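Local coordinates for citrate synthase (Metallosphaera sedula, PDB 6ABW) that catalyses the condensation of acetyl-CoA with oxaloacetate and water to citrate and CoA, a step of the tricarboxylic acid cycle, as a homodimer, at the interface of chains A and B. Sequence-based numbering; all coordinates share one arbitrary frame. Chains: chain A/B, Citrate synthase.

Contact 1: the interface of chains A and B. Residues chain A 198-199, 224, 227-230; chain B 209-212, 368-370.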
ATOM      1  N   PRO A 198     -13.319   1.184  -5.961  1.00 16.38           N
ATOM      2  CA  PRO A 198     -12.198   1.423  -6.885  1.00 15.43           C
ATOM      3  C   PRO A 198     -10.901   0.814  -6.341  1.00 13.28           C
ATOM      4  O   PRO A 198     -10.926   0.192  -5.284  1.00 12.32           O
ATOM      5  CB  PRO A 198     -12.134   2.936  -6.988  1.00 16.74           C
ATOM      6  CG  PRO A 198     -12.581   3.385  -5.639  1.00 18.42           C
ATOM      7  CD  PRO A 198     -13.682   2.405  -5.217  1.00 16.58           C
ATOM      8  N   ALA A 199      -9.823   0.909  -7.099  1.00 12.48           N
ATOM      9  CA  ALA A 199      -8.574   0.214  -6.775  1.00 12.63           C
ATOM     10  C   ALA A 199      -8.067   0.589  -5.408  1.00 10.92           C
ATOM     11  O   ALA A 199      -7.481  -0.225  -4.729  1.00 10.92           O
ATOM     12  CB  ALA A 199      -7.491   0.466  -7.819  1.00 12.76           C
ATOM     13  N   ALA A 224      -2.307   3.101  -4.408  1.00  8.07           N
ATOM     14  CA  ALA A 224      -3.114   2.892  -5.596  1.00  8.20           C
ATOM     15  C   ALA A 224      -3.698   4.189  -6.205  1.00  9.08           C
ATOM     16  O   ALA A 224      -3.678   4.388  -7.437  1.00  9.82           O
ATOM     17  CB  ALA A 224      -4.261   1.929  -5.270  1.00  9.15           C
ATOM     18  N   GLY A 227      -1.731   6.300  -8.823  1.00  9.82           N
ATOM     19  CA  GLY A 227      -1.660   5.872 -10.192  1.00 10.03           C
ATOM     20  C   GLY A 227      -2.579   6.695 -11.096  1.00 11.47           C
ATOM     21  O   GLY A 227      -3.745   6.948 -10.747  1.00 10.36           O
ATOM     22  N   PRO A 228      -2.084   7.045 -12.317  1.00 12.21           N
ATOM     23  CA  PRO A 228      -2.883   7.974 -13.135  1.00 13.81           C
ATOM     24  C   PRO A 228      -4.098   7.357 -13.791  1.00 15.10           C
ATOM     25  O   PRO A 228      -4.927   8.081 -14.394  1.00 15.31           O
ATOM     26  CB  PRO A 228      -1.843   8.496 -14.130  1.00 15.46           C
ATOM     27  CG  PRO A 228      -0.836   7.343 -14.279  1.00 16.44           C
ATOM     28  CD  PRO A 228      -0.759   6.792 -12.872  1.00 14.43           C
ATOM     29  N   LEU A 229      -4.340   6.070 -13.593  1.00 14.09           N
ATOM     30  CA  LEU A 229      -5.659   5.567 -13.949  1.00 14.38           C
ATOM     31  C   LEU A 229      -6.704   5.648 -12.860  1.00 14.94           C
ATOM     32  O   LEU A 229      -7.850   5.257 -13.089  1.00 16.92           O
ATOM     33  CB  LEU A 229      -5.598   4.137 -14.458  1.00 15.23           C
ATOM     34  CG  LEU A 229      -4.629   3.897 -15.598  1.00 17.92           C
ATOM     35  CD1 LEU A 229      -4.725   2.445 -16.032  1.00 19.38           C
ATOM     36  CD2 LEU A 229      -4.836   4.871 -16.757  1.00 20.30           C
ATOM     37  N   HIS A 230      -6.352   6.168 -11.691  1.00 12.76           N
ATOM     38  CA  HIS A 230      -7.290   6.302 -10.592  1.00 11.92           C
ATOM     39  C   HIS A 230      -7.253   7.745 -10.062  1.00 12.12           C
ATOM     40  O   HIS A 230      -8.288   8.370  -9.938  1.00 13.08           O
ATOM     41  CB  HIS A 230      -6.903   5.321  -9.499  1.00 12.90           C
ATOM     42  CG  HIS A 230      -7.841   5.242  -8.322  1.00 12.44           C
ATOM     43  ND1 HIS A 230      -9.148   5.710  -8.344  1.00 13.68           N
ATOM     44  CD2 HIS A 230      -7.660   4.688  -7.093  1.00 11.98           C
ATOM     45  CE1 HIS A 230      -9.682   5.538  -7.135  1.00 15.02           C
ATOM     46  NE2 HIS A 230      -8.809   4.884  -6.372  1.00 12.55           N
TER
ATOM     47  N   SER B 209      -2.270  -1.907 -11.133  1.00 12.59           N
ATOM     48  CA  SER B 209      -3.441  -1.770 -12.058  1.00 13.18           C
ATOM     49  C   SER B 209      -3.857  -0.329 -12.349  1.00 14.40           C
ATOM     50  O   SER B 209      -4.575  -0.056 -13.327  1.00 13.46           O
ATOM     51  CB  SER B 209      -4.661  -2.560 -11.542  1.00 14.66           C
ATOM     52  OG  SER B 209      -5.410  -1.919 -10.489  1.00 13.99           O
ATOM     53  N   THR B 210      -3.493   0.583 -11.487  1.00 11.80           N
ATOM     54  CA  THR B 210      -3.753   1.991 -11.717  1.00 11.87           C
ATOM     55  C   THR B 210      -2.571   2.694 -12.361  1.00 11.32           C
ATOM     56  O   THR B 210      -2.603   3.906 -12.521  1.00 11.65           O
ATOM     57  CB  THR B 210      -4.072   2.714 -10.388  1.00 11.67           C
ATOM     58  OG1 THR B 210      -2.874   2.806  -9.607  1.00 10.66           O
ATOM     59  CG2 THR B 210      -5.138   1.999  -9.585  1.00 11.90           C
ATOM     60  N   LEU B 211      -1.461   1.967 -12.553  1.00 10.46           N
ATOM     61  CA  LEU B 211      -0.230   2.457 -13.091  1.00 11.57           C
ATOM     62  C   LEU B 211       0.519   3.293 -12.107  1.00 10.73           C
ATOM     63  O   LEU B 211       1.416   4.056 -12.449  1.00  9.43           O
ATOM     64  CB  LEU B 211      -0.390   3.101 -14.495  1.00 13.48           C
ATOM     65  CG  LEU B 211      -0.997   2.166 -15.517  1.00 15.44           C
ATOM     66  CD1 LEU B 211      -1.162   2.897 -16.862  1.00 18.93           C
ATOM     67  CD2 LEU B 211      -0.271   0.848 -15.713  1.00 16.99           C
ATOM     68  N   SER B 212       0.252   3.072 -10.823  1.00 10.60           N
ATOM     69  CA  SER B 212       1.115   3.630  -9.773  1.00 10.16           C
ATOM     70  C   SER B 212       2.554   3.115  -9.972  1.00  9.94           C
ATOM     71  O   SER B 212       2.763   1.991 -10.393  1.00 10.75           O
ATOM     72  CB  SER B 212       0.558   3.311  -8.377  1.00 10.95           C
ATOM     73  OG  SER B 212       1.339   4.041  -7.407  1.00 15.14           O
ATOM     74  N   LEU B 368      -7.503  -2.910 -15.388  1.00 85.32           N
ATOM     75  CA  LEU B 368      -7.728  -2.014 -14.249  1.00 81.68           C
ATOM     76  C   LEU B 368      -8.649  -2.735 -13.250  1.00 83.57           C
ATOM     77  O   LEU B 368      -9.718  -3.223 -13.645  1.00 86.71           O
ATOM     78  CB  LEU B 368      -8.353  -0.686 -14.704  1.00 76.47           C
ATOM     79  CG  LEU B 368      -8.732   0.344 -13.627  1.00 74.16           C
ATOM     80  CD1 LEU B 368      -7.526   0.701 -12.765  1.00 60.38           C
ATOM     81  CD2 LEU B 368      -9.366   1.573 -14.289  1.00 70.61           C
ATOM     82  N   ILE B 369      -8.241  -2.806 -11.974  1.00 78.35           N
ATOM     83  CA  ILE B 369      -8.967  -3.633 -10.984  1.00 73.34           C
ATOM     84  C   ILE B 369     -10.197  -2.826 -10.434  1.00 76.13           C
ATOM     85  O   ILE B 369     -10.050  -1.719  -9.857  1.00 60.45           O
ATOM     86  CB  ILE B 369      -8.007  -4.311  -9.931  1.00 65.85           C
ATOM     87  CG1 ILE B 369      -7.233  -5.473 -10.610  1.00 57.76           C
ATOM     88  CG2 ILE B 369      -8.789  -4.833  -8.735  1.00 60.12           C
ATOM     89  CD1 ILE B 369      -6.020  -6.037  -9.885  1.00 55.35           C
ATOM     90  N   ARG B 370     -11.389  -3.395 -10.705  1.00 74.58           N
ATOM     91  CA  ARG B 370     -12.717  -2.828 -10.396  1.00 67.43           C
ATOM     92  C   ARG B 370     -13.764  -3.945 -10.038  1.00 54.65           C
ATOM     93  O   ARG B 370     -14.619  -4.328 -10.854  1.00 52.99           O
ATOM     94  CB  ARG B 370     -13.196  -1.951 -11.573  1.00 71.24           C
ATOM     95  CG  ARG B 370     -12.413  -0.637 -11.755  1.00 68.60           C
ATOM     96  CD  ARG B 370     -12.455   0.238 -10.500  1.00 67.96           C
ATOM     97  NE  ARG B 370     -12.283   1.678 -10.768  1.00 68.18           N
ATOM     98  CZ  ARG B 370     -11.217   2.444 -10.453  1.00 60.64           C
ATOM     99  NH1 ARG B 370     -10.130   1.954  -9.823  1.00 34.32           N
ATOM    100  NH2 ARG B 370     -11.247   3.753 -10.788  1.00 59.78           N
TER

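Contact 2: the interface of chains A and B. Residues chain A 116, 207, 210-213, 216, 219-220; chain B 109, 220, 223-224, 226-228.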
ATOM      1  N   SER A 116       1.357   5.042  10.602  1.00  8.14           N
ATOM      2  CA  SER A 116       1.222   3.658  10.861  1.00  9.24           C
ATOM      3  C   SER A 116       2.277   3.090  11.841  1.00  8.83           C
ATOM      4  O   SER A 116       1.925   2.315  12.742  1.00 10.53           O
ATOM      5  CB  SER A 116       1.111   2.873   9.561  1.00  8.93           C
ATOM      6  OG  SER A 116       0.974   1.491   9.762  1.00  9.94           O
ATOM      7  N   THR A 207      -4.988  -5.349   2.120  1.00 10.63           N
ATOM      8  CA  THR A 207      -4.106  -5.091   3.207  1.00 11.28           C
ATOM      9  C   THR A 207      -4.791  -5.498   4.523  1.00 12.62           C
ATOM     10  O   THR A 207      -4.150  -6.086   5.417  1.00 14.12           O
ATOM     11  CB  THR A 207      -3.666  -3.607   3.182  1.00 13.35           C
ATOM     12  OG1 THR A 207      -2.933  -3.380   1.953  1.00 14.18           O
ATOM     13  CG2 THR A 207      -2.737  -3.294   4.284  1.00 13.86           C
ATOM     14  N   THR A 210      -4.704  -9.306   5.981  1.00 11.80           N
ATOM     15  CA  THR A 210      -3.605  -9.821   6.774  1.00 11.87           C
ATOM     16  C   THR A 210      -3.628  -9.291   8.197  1.00 11.32           C
ATOM     17  O   THR A 210      -2.706  -9.555   8.955  1.00 11.65           O
ATOM     18  CB  THR A 210      -2.247  -9.438   6.144  1.00 11.67           C
ATOM     19  OG1 THR A 210      -2.035  -8.030   6.309  1.00 10.66           O
ATOM     20  CG2 THR A 210      -2.178  -9.783   4.671  1.00 11.90           C
ATOM     21  N   LEU A 211      -4.578  -8.393   8.497  1.00 10.46           N
ATOM     22  CA  LEU A 211      -4.731  -7.737   9.758  1.00 11.57           C
ATOM     23  C   LEU A 211      -3.700  -6.678   9.970  1.00 10.73           C
ATOM     24  O   LEU A 211      -3.452  -6.222  11.081  1.00  9.43           O
ATOM     25  CB  LEU A 211      -4.895  -8.724  10.945  1.00 13.48           C
ATOM     26  CG  LEU A 211      -6.060  -9.675  10.777  1.00 15.44           C
ATOM     27  CD1 LEU A 211      -6.120 -10.645  11.971  1.00 18.93           C
ATOM     28  CD2 LEU A 211      -7.411  -9.022  10.553  1.00 16.99           C
ATOM     29  N   SER A 212      -3.154  -6.160   8.873  1.00 10.60           N
ATOM     30  CA  SER A 212      -2.344  -4.937   8.948  1.00 10.16           C
ATOM     31  C   SER A 212      -3.196  -3.799   9.540  1.00  9.94           C
ATOM     32  O   SER A 212      -4.389  -3.720   9.301  1.00 10.75           O
ATOM     33  CB  SER A 212      -1.755  -4.584   7.573  1.00 10.95           C
ATOM     34  OG  SER A 212      -0.825  -3.495   7.752  1.00 15.14           O
ATOM     35  N   ASP A 213      -2.578  -2.924  10.338  1.00  9.65           N
ATOM     36  CA  ASP A 213      -3.306  -1.836  10.995  1.00 10.29           C
ATOM     37  C   ASP A 213      -4.003  -0.868  10.008  1.00  9.96           C
ATOM     38  O   ASP A 213      -3.659  -0.792   8.839  1.00  8.68           O
ATOM     39  CB  ASP A 213      -2.417  -1.077  11.944  1.00 10.90           C
ATOM     40  CG  ASP A 213      -1.248  -0.365  11.248  1.00 12.56           C
ATOM     41  OD1 ASP A 213      -1.466   0.749  10.737  1.00 11.54           O
ATOM     42  OD2 ASP A 213      -0.125  -0.881  11.210  1.00 13.83           O
ATOM     43  N   SER A 216      -2.016   1.460   7.761  1.00  8.64           N
ATOM     44  CA  SER A 216      -1.362   0.775   6.645  1.00  8.71           C
ATOM     45  C   SER A 216      -2.383   0.420   5.559  1.00  8.77           C
ATOM     46  O   SER A 216      -2.010   0.432   4.401  1.00  7.42           O
ATOM     47  CB  SER A 216      -0.555  -0.449   7.071  1.00 10.24           C
ATOM     48  OG  SER A 216       0.730   0.034   7.474  1.00 11.28           O
ATOM     49  N   VAL A 219      -2.431   3.569   3.731  1.00  7.55           N
ATOM     50  CA  VAL A 219      -1.191   3.659   2.937  1.00  7.25           C
ATOM     51  C   VAL A 219      -1.365   2.931   1.599  1.00  6.91           C
ATOM     52  O   VAL A 219      -1.040   3.496   0.527  1.00  7.16           O
ATOM     53  CB  VAL A 219       0.040   3.110   3.685  1.00  8.37           C
ATOM     54  CG1 VAL A 219       1.260   2.962   2.814  1.00  8.17           C
ATOM     55  CG2 VAL A 219       0.315   4.010   4.816  1.00  8.66           C
ATOM     56  N   ALA A 220      -1.898   1.719   1.655  1.00  6.80           N
ATOM     57  CA  ALA A 220      -2.088   0.974   0.424  1.00  7.05           C
ATOM     58  C   ALA A 220      -3.114   1.649  -0.542  1.00  6.99           C
ATOM     59  O   ALA A 220      -2.934   1.691  -1.770  1.00  6.86           O
ATOM     60  CB  ALA A 220      -2.534  -0.426   0.736  1.00  7.40           C
TER
ATOM     61  N   GLU B 109       8.327   0.416   4.900  1.00 10.39           N
ATOM     62  CA  GLU B 109       7.173   0.956   4.241  1.00  9.88           C
ATOM     63  C   GLU B 109       7.323   2.487   4.110  1.00 10.03           C
ATOM     64  O   GLU B 109       7.089   3.066   3.002  1.00 10.77           O
ATOM     65  CB  GLU B 109       5.903   0.559   5.022  1.00 11.66           C
ATOM     66  CG  GLU B 109       4.589   0.978   4.447  1.00 12.62           C
ATOM     67  CD  GLU B 109       3.472   1.033   5.485  1.00 16.33           C
ATOM     68  OE1 GLU B 109       3.597   1.792   6.479  1.00 19.79           O
ATOM     69  OE2 GLU B 109       2.425   0.437   5.299  1.00 16.61           O
ATOM     70  N   ALA B 220       2.705  -0.860  -1.113  1.00  6.80           N
ATOM     71  CA  ALA B 220       1.494  -1.606  -0.823  1.00  7.05           C
ATOM     72  C   ALA B 220       1.780  -3.069  -0.355  1.00  6.99           C
ATOM     73  O   ALA B 220       1.135  -3.605   0.561  1.00  6.86           O
ATOM     74  CB  ALA B 220       0.604  -1.627  -2.032  1.00  7.40           C
ATOM     75  N   ALA B 223       2.880  -2.813   3.222  1.00  7.78           N
ATOM     76  CA  ALA B 223       1.693  -2.564   4.044  1.00  7.82           C
ATOM     77  C   ALA B 223       0.966  -3.865   4.369  1.00  7.66           C
ATOM     78  O   ALA B 223       0.581  -4.108   5.511  1.00  8.12           O
ATOM     79  CB  ALA B 223       0.715  -1.596   3.351  1.00  8.09           C
ATOM     80  N   ALA B 224       0.783  -4.722   3.385  1.00  8.07           N
ATOM     81  CA  ALA B 224       0.175  -6.019   3.623  1.00  8.20           C
ATOM     82  C   ALA B 224       1.060  -6.997   4.433  1.00  9.08           C
ATOM     83  O   ALA B 224       0.579  -7.687   5.354  1.00  9.82           O
ATOM     84  CB  ALA B 224      -0.189  -6.665   2.281  1.00  9.15           C
ATOM     85  N   LYS B 226       3.088  -6.210   6.752  1.00  9.43           N
ATOM     86  CA  LYS B 226       3.129  -5.819   8.114  1.00 10.78           C
ATOM     87  C   LYS B 226       2.073  -6.589   8.958  1.00 11.06           C
ATOM     88  O   LYS B 226       2.282  -6.750  10.186  1.00 12.28           O
ATOM     89  CB  LYS B 226       2.934  -4.302   8.248  1.00 12.05           C
ATOM     90  CG  LYS B 226       3.419  -3.757   9.533  1.00 15.29           C
ATOM     91  CD  LYS B 226       3.190  -2.237   9.509  1.00 18.02           C
ATOM     92  CE  LYS B 226       3.106  -1.731  10.913  1.00 20.83           C
ATOM     93  NZ  LYS B 226       2.706  -0.317  10.917  1.00 21.86           N
ATOM     94  N   GLY B 227       0.993  -7.085   8.327  1.00  9.82           N
ATOM     95  CA  GLY B 227      -0.088  -7.731   9.018  1.00 10.03           C
ATOM     96  C   GLY B 227       0.328  -9.091   9.584  1.00 11.47           C
ATOM     97  O   GLY B 227       0.981  -9.889   8.890  1.00 10.36           O
ATOM     98  N   PRO B 228      -0.131  -9.402  10.829  1.00 12.21           N
ATOM     99  CA  PRO B 228       0.389 -10.627  11.460  1.00 13.81           C
ATOM    100  C   PRO B 228      -0.185 -11.915  10.914  1.00 15.10           C
ATOM    101  O   PRO B 228       0.284 -13.021  11.275  1.00 15.31           O
ATOM    102  CB  PRO B 228       0.067 -10.386  12.937  1.00 15.46           C
ATOM    103  CG  PRO B 228      -1.188  -9.496  12.920  1.00 16.44           C
ATOM    104  CD  PRO B 228      -0.927  -8.586  11.739  1.00 14.43           C
TER

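Contact 3: the interface of chains A and B. Residues chain A 28-31, 43-44, 62, 66; chain B 375-379, 381.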
ATOM      1  N   THR A  28     -21.838  -4.802   1.564  1.00 22.48           N
ATOM      2  CA  THR A  28     -21.737  -3.580   2.297  1.00 20.18           C
ATOM      3  C   THR A  28     -23.090  -3.055   2.694  1.00 20.68           C
ATOM      4  O   THR A  28     -24.055  -3.305   1.997  1.00 22.67           O
ATOM      5  CB  THR A  28     -20.915  -2.476   1.499  1.00 18.93           C
ATOM      6  OG1 THR A  28     -20.642  -1.401   2.365  1.00 20.29           O
ATOM      7  CG2 THR A  28     -21.692  -1.905   0.290  1.00 21.57           C
ATOM      8  N   SER A  29     -23.122  -2.315   3.793  1.00 19.86           N
ATOM      9  CA  SER A  29     -24.266  -1.534   4.236  1.00 20.59           C
ATOM     10  C   SER A  29     -24.008  -0.049   4.172  1.00 19.61           C
ATOM     11  O   SER A  29     -24.812   0.742   4.608  1.00 20.23           O
ATOM     12  CB  SER A  29     -24.669  -1.916   5.676  1.00 23.78           C
ATOM     13  OG  SER A  29     -24.969  -3.275   5.679  1.00 26.10           O
ATOM     14  N   LEU A  30     -22.931   0.342   3.518  1.00 16.37           N
ATOM     15  CA  LEU A  30     -22.474   1.710   3.522  1.00 18.74           C
ATOM     16  C   LEU A  30     -23.140   2.561   2.457  1.00 19.22           C
ATOM     17  O   LEU A  30     -23.671   3.641   2.778  1.00 22.04           O
ATOM     18  CB  LEU A  30     -20.943   1.769   3.326  1.00 19.81           C
ATOM     19  CG  LEU A  30     -20.086   1.167   4.475  1.00 21.77           C
ATOM     20  CD1 LEU A  30     -18.593   1.109   4.060  1.00 23.64           C
ATOM     21  CD2 LEU A  30     -20.272   1.920   5.786  1.00 24.12           C
ATOM     22  N   THR A  31     -23.047   2.117   1.208  1.00 17.68           N
ATOM     23  CA  THR A  31     -23.310   2.991   0.075  1.00 16.97           C
ATOM     24  C   THR A  31     -24.164   2.236  -0.927  1.00 15.55           C
ATOM     25  O   THR A  31     -23.815   1.096  -1.298  1.00 14.59           O
ATOM     26  CB  THR A  31     -21.982   3.436  -0.603  1.00 19.15           C
ATOM     27  OG1 THR A  31     -21.156   4.042   0.402  1.00 23.04           O
ATOM     28  CG2 THR A  31     -22.202   4.428  -1.566  1.00 17.93           C
ATOM     29  N   GLY A  43     -26.004   4.623   3.936  1.00 13.69           N
ATOM     30  CA  GLY A  43     -26.728   4.049   5.057  1.00 15.39           C
ATOM     31  C   GLY A  43     -28.250   4.334   4.975  1.00 14.70           C
ATOM     32  O   GLY A  43     -28.906   4.555   5.993  1.00 16.85           O
ATOM     33  N   GLY A  44     -28.743   4.437   3.759  1.00 15.59           N
ATOM     34  CA  GLY A  44     -30.170   4.695   3.444  1.00 14.78           C
ATOM     35  C   GLY A  44     -30.568   6.144   3.294  1.00 15.54           C
ATOM     36  O   GLY A  44     -31.716   6.446   2.864  1.00 15.26           O
ATOM     37  N   LEU A  62     -22.285   8.063  10.920  1.00 12.58           N
ATOM     38  CA  LEU A  62     -23.116   7.184  10.121  1.00 13.12           C
ATOM     39  C   LEU A  62     -22.375   6.066   9.453  1.00 13.01           C
ATOM     40  O   LEU A  62     -22.826   4.930   9.460  1.00 14.05           O
ATOM     41  CB  LEU A  62     -23.861   8.045   9.066  1.00 14.15           C
ATOM     42  CG  LEU A  62     -24.663   7.347   8.007  1.00 16.84           C
ATOM     43  CD1 LEU A  62     -25.838   6.653   8.692  1.00 17.01           C
ATOM     44  CD2 LEU A  62     -25.093   8.400   6.958  1.00 16.63           C
ATOM     45  N   GLY A  66     -23.336   3.269  11.727  1.00 16.84           N
ATOM     46  CA  GLY A  66     -24.565   2.795  11.068  1.00 18.74           C
ATOM     47  C   GLY A  66     -25.790   3.680  11.236  1.00 18.66           C
ATOM     48  O   GLY A  66     -26.808   3.381  10.614  1.00 21.02           O
TER
ATOM     49  N   TYR B 375     -24.908  -4.203  -2.036  1.00 23.64           N
ATOM     50  CA  TYR B 375     -25.570  -3.458  -0.970  1.00 23.98           C
ATOM     51  C   TYR B 375     -26.552  -4.310  -0.169  1.00 29.44           C
ATOM     52  O   TYR B 375     -27.468  -4.837  -0.744  1.00 27.27           O
ATOM     53  CB  TYR B 375     -26.355  -2.272  -1.505  1.00 24.64           C
ATOM     54  CG  TYR B 375     -26.852  -1.367  -0.429  1.00 22.91           C
ATOM     55  CD1 TYR B 375     -25.966  -0.655   0.378  1.00 19.88           C
ATOM     56  CD2 TYR B 375     -28.220  -1.251  -0.149  1.00 20.79           C
ATOM     57  CE1 TYR B 375     -26.406   0.183   1.369  1.00 18.11           C
ATOM     58  CE2 TYR B 375     -28.676  -0.414   0.863  1.00 18.81           C
ATOM     59  CZ  TYR B 375     -27.790   0.291   1.633  1.00 18.02           C
ATOM     60  OH  TYR B 375     -28.263   1.136   2.585  1.00 16.98           O
ATOM     61  N   VAL B 376     -26.365  -4.405   1.150  1.00 25.16           N
ATOM     62  CA  VAL B 376     -27.290  -5.162   2.032  1.00 27.30           C
ATOM     63  C   VAL B 376     -27.752  -4.291   3.154  1.00 25.84           C
ATOM     64  O   VAL B 376     -28.266  -4.771   4.151  1.00 28.07           O
ATOM     65  CB  VAL B 376     -26.634  -6.448   2.603  1.00 27.67           C
ATOM     66  CG1 VAL B 376     -26.320  -7.405   1.484  1.00 30.46           C
ATOM     67  CG2 VAL B 376     -25.362  -6.160   3.406  1.00 29.59           C
ATOM     68  N   GLY B 377     -27.596  -2.983   3.010  1.00 22.90           N
ATOM     69  CA  GLY B 377     -27.870  -2.060   4.073  1.00 24.11           C
ATOM     70  C   GLY B 377     -29.306  -1.554   4.109  1.00 23.50           C
ATOM     71  O   GLY B 377     -30.152  -2.047   3.376  1.00 22.32           O
ATOM     72  N   PRO B 378     -29.554  -0.542   4.929  1.00 23.57           N
ATOM     73  CA  PRO B 378     -30.892  -0.010   5.080  1.00 23.73           C
ATOM     74  C   PRO B 378     -31.558   0.504   3.820  1.00 26.36           C
ATOM     75  O   PRO B 378     -30.923   1.124   2.947  1.00 22.27           O
ATOM     76  CB  PRO B 378     -30.700   1.156   6.027  1.00 26.95           C
ATOM     77  CG  PRO B 378     -29.466   0.841   6.775  1.00 26.72           C
ATOM     78  CD  PRO B 378     -28.590   0.120   5.842  1.00 25.73           C
ATOM     79  N   LEU B 379     -32.878   0.313   3.774  1.00 24.74           N
ATOM     80  CA  LEU B 379     -33.706   0.979   2.814  1.00 25.24           C
ATOM     81  C   LEU B 379     -33.766   2.497   3.047  1.00 22.84           C
ATOM     82  O   LEU B 379     -33.350   3.033   4.091  1.00 22.30           O
ATOM     83  CB  LEU B 379     -35.120   0.335   2.798  1.00 28.80           C
ATOM     84  CG  LEU B 379     -35.079  -1.148   2.418  1.00 29.65           C
ATOM     85  CD1 LEU B 379     -36.458  -1.761   2.437  1.00 33.61           C
ATOM     86  CD2 LEU B 379     -34.445  -1.322   1.049  1.00 32.75           C
ATOM     87  N   ARG B 381     -34.414   6.192   3.931  1.00 21.56           N
ATOM     88  CA  ARG B 381     -34.921   6.813   5.144  1.00 21.38           C
ATOM     89  C   ARG B 381     -34.528   8.262   5.126  1.00 23.74           C
ATOM     90  O   ARG B 381     -33.613   8.671   4.381  1.00 21.24           O
ATOM     91  CB  ARG B 381     -34.429   6.090   6.380  1.00 21.29           C
ATOM     92  CG  ARG B 381     -32.908   5.901   6.464  1.00 19.87           C
ATOM     93  CD  ARG B 381     -32.530   5.182   7.761  1.00 21.89           C
ATOM     94  NE  ARG B 381     -31.119   4.784   7.823  1.00 21.23           N
ATOM     95  CZ  ARG B 381     -30.458   4.402   8.917  1.00 24.12           C
ATOM     96  NH1 ARG B 381     -29.152   4.102   8.852  1.00 20.78           N
ATOM     97  NH2 ARG B 381     -31.086   4.351  10.095  1.00 24.66           N
TER
HETATM   98  O   HOH W   1     -27.327   3.398   1.483  1.00 29.13           O

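Contact 1: the interface of chains A and B
The loop 227-230 of chain A, together with the end of helix 214-225 and the start of helix 199-208, meets two loop segments of chain B, 209-212 and 368-370. B:Thr210 is the central plug. Its OG1, held between backbone N and carbonyl carbon (chi1 71°), donates to the A:Ala224 carbonyl O at 2.8 Å, in the carbonyl plane and on a lone pair. Its methyl CG2, beside the backbone N, presses on A:Ala199 CB at 3.3 Å, a tight fit, with A:His230 CB alongside. The carbonyl O of B:Thr210 receives the A:Leu229 amide N at 3.0 Å in a nearly straight bond (165° at H), the donor standing above the carbonyl plane. A:Leu229 then crosses B:Leu211 obliquely, their CD1 methyls 3.7 Å apart.

B:Arg370 is poorly ordered, so its details are tentative. The bent chain lays its guanidinium face on A:Pro198 CB, 3.6 Å from CZ. NH1 stands over one face of the A:His230 imidazole, 4.3 Å from the ring centroid, with the two planes 71° apart, as a cation-pi contact. Such a charge may disfavour protonation of the imidazole. A:His230 lies in the GPLHGG motif and corresponds to a catalytic histidine of the family, whereas B:Arg370 probably corresponds to the arginine that reaches oxaloacetate from the other subunit. The site thus probably brings a residue of one subunit to the active site of the other, besides holding the dimer together.

Contact 2: the interface of chains A and B
Helix 214-225 of each subunit belongs to the helical core of the citrate synthase dimer, and here the capped N-terminus of the chain A copy meets the C-terminal end of the chain B copy. A:Asp213 is the N-cap. Its OD1 accepts the A:Ser216 amide N at 3.1 Å from above the carboxylate plane, and also takes A:Ser116 OG at 2.7 Å on its syn lone pair.

B:Lys226, just past its helix, extends beyond CG with CG anti to the backbone N (chi1 -160°) and crosses A:Asp213 obliquely. Its ammonium NZ forms a salt bridge with A:Asp213 OD2 at 2.9 Å, on the syn lone pair, and donates to A:Ser116 OG at 2.8 Å. With two donors on OD1 and the ammonium on OD2, the carboxylate is fixed in rotation and would favour the charged lysine.

From A:Ser116 OG the network runs to A:Ser216 OG, 2.7 Å away with the direction undecided. A:Ser216 OG in turn donates to the syn lone pair of B:Glu109 OE2 at 2.8 Å; the A:Val219 CG1 methyl packs against that carboxylate tip to tip.

Farther along, A:Ser212 OG, anti to its backbone N, donates to B:Ala223 O at 2.7 Å. A:Thr210 OG1 sits between A:Thr207 O (3.0 Å) and B:Ala224 O, its hydrogen shared or alternating; A:Thr207 CG2 lies against B:Ala223.

Contact 3: the interface of chains A and B
Near the C-terminus of this citrate synthase, the tail of chain B leaves strand 372-375 and runs over the N-terminal strands and loops of chain A, a swapped-arm contact made largely with backbone carbonyls. In the first shell, B:Arg381 grips A:Gly43 O side-on with two nitrogens: NE and NH1 each lie 2.9 Å from it, and the carbonyl oxygen sits in the guanidinium plane. NE comes nearly along the C=O axis. NH1 also donates to A:Gly66 O at 3.0 Å, again in plane, so the two carbonyls fix the orientation of the guanidinium plane. The peptide N of the same residue donates to A:Gly44 O at 2.9 Å from above the carbonyl plane.

At the other end of the patch, A:Thr28 and B:Tyr375 form a parallel beta bridge, which the B:Val376 amide N closes on A:Thr28 O at 2.7 Å (169° at H). Here the CG2 methyl of B:Val376 and A:Ser29 OG pack together, and A:Ser29 CB lies against B:Gly377 CA. With CG anti to the backbone N (chi1 -170°), B:Tyr375 passes its CD1-CE1 edge beside A:Ser29 and A:Thr31 O, 3.2 Å from CD1.

The second shell positions this ring. The phenol OH donates to B:Pro378 O at 2.7 Å, on a lone pair. The tail turns back here, with B:Gly377 N over the centre of the ring. A water bridges the OH to A:Gly44 N. Farther out, A:Thr28 OG1 accepts A:Leu30 N at 3.1 Å and steadies the turn after the strand.

Contacts 1 and 2 are neighbours, their C-alpha centres about 18 Å apart, and contact 3 lies about 26 Å from contact 1 and 27 Å from contact 2. Contacts 1 and 2 share the Thr210-Ala224 pairing and the loops 209-212 and 227-228 with the chains exchanged, as the two-fold axis requires, whereas helix 199-208 of chain A serves both with its opposite ends. The C-terminal segment of chain B joins contacts 1 and 3, passing from 368-370 through strand 372-375 to 381. The interface thus combines a helical core with a peripheral exchanged tail. Contact 1 lies nearest the active-site residues A:His270 and A:Asp325, and so may be where dimerisation bears on catalysis.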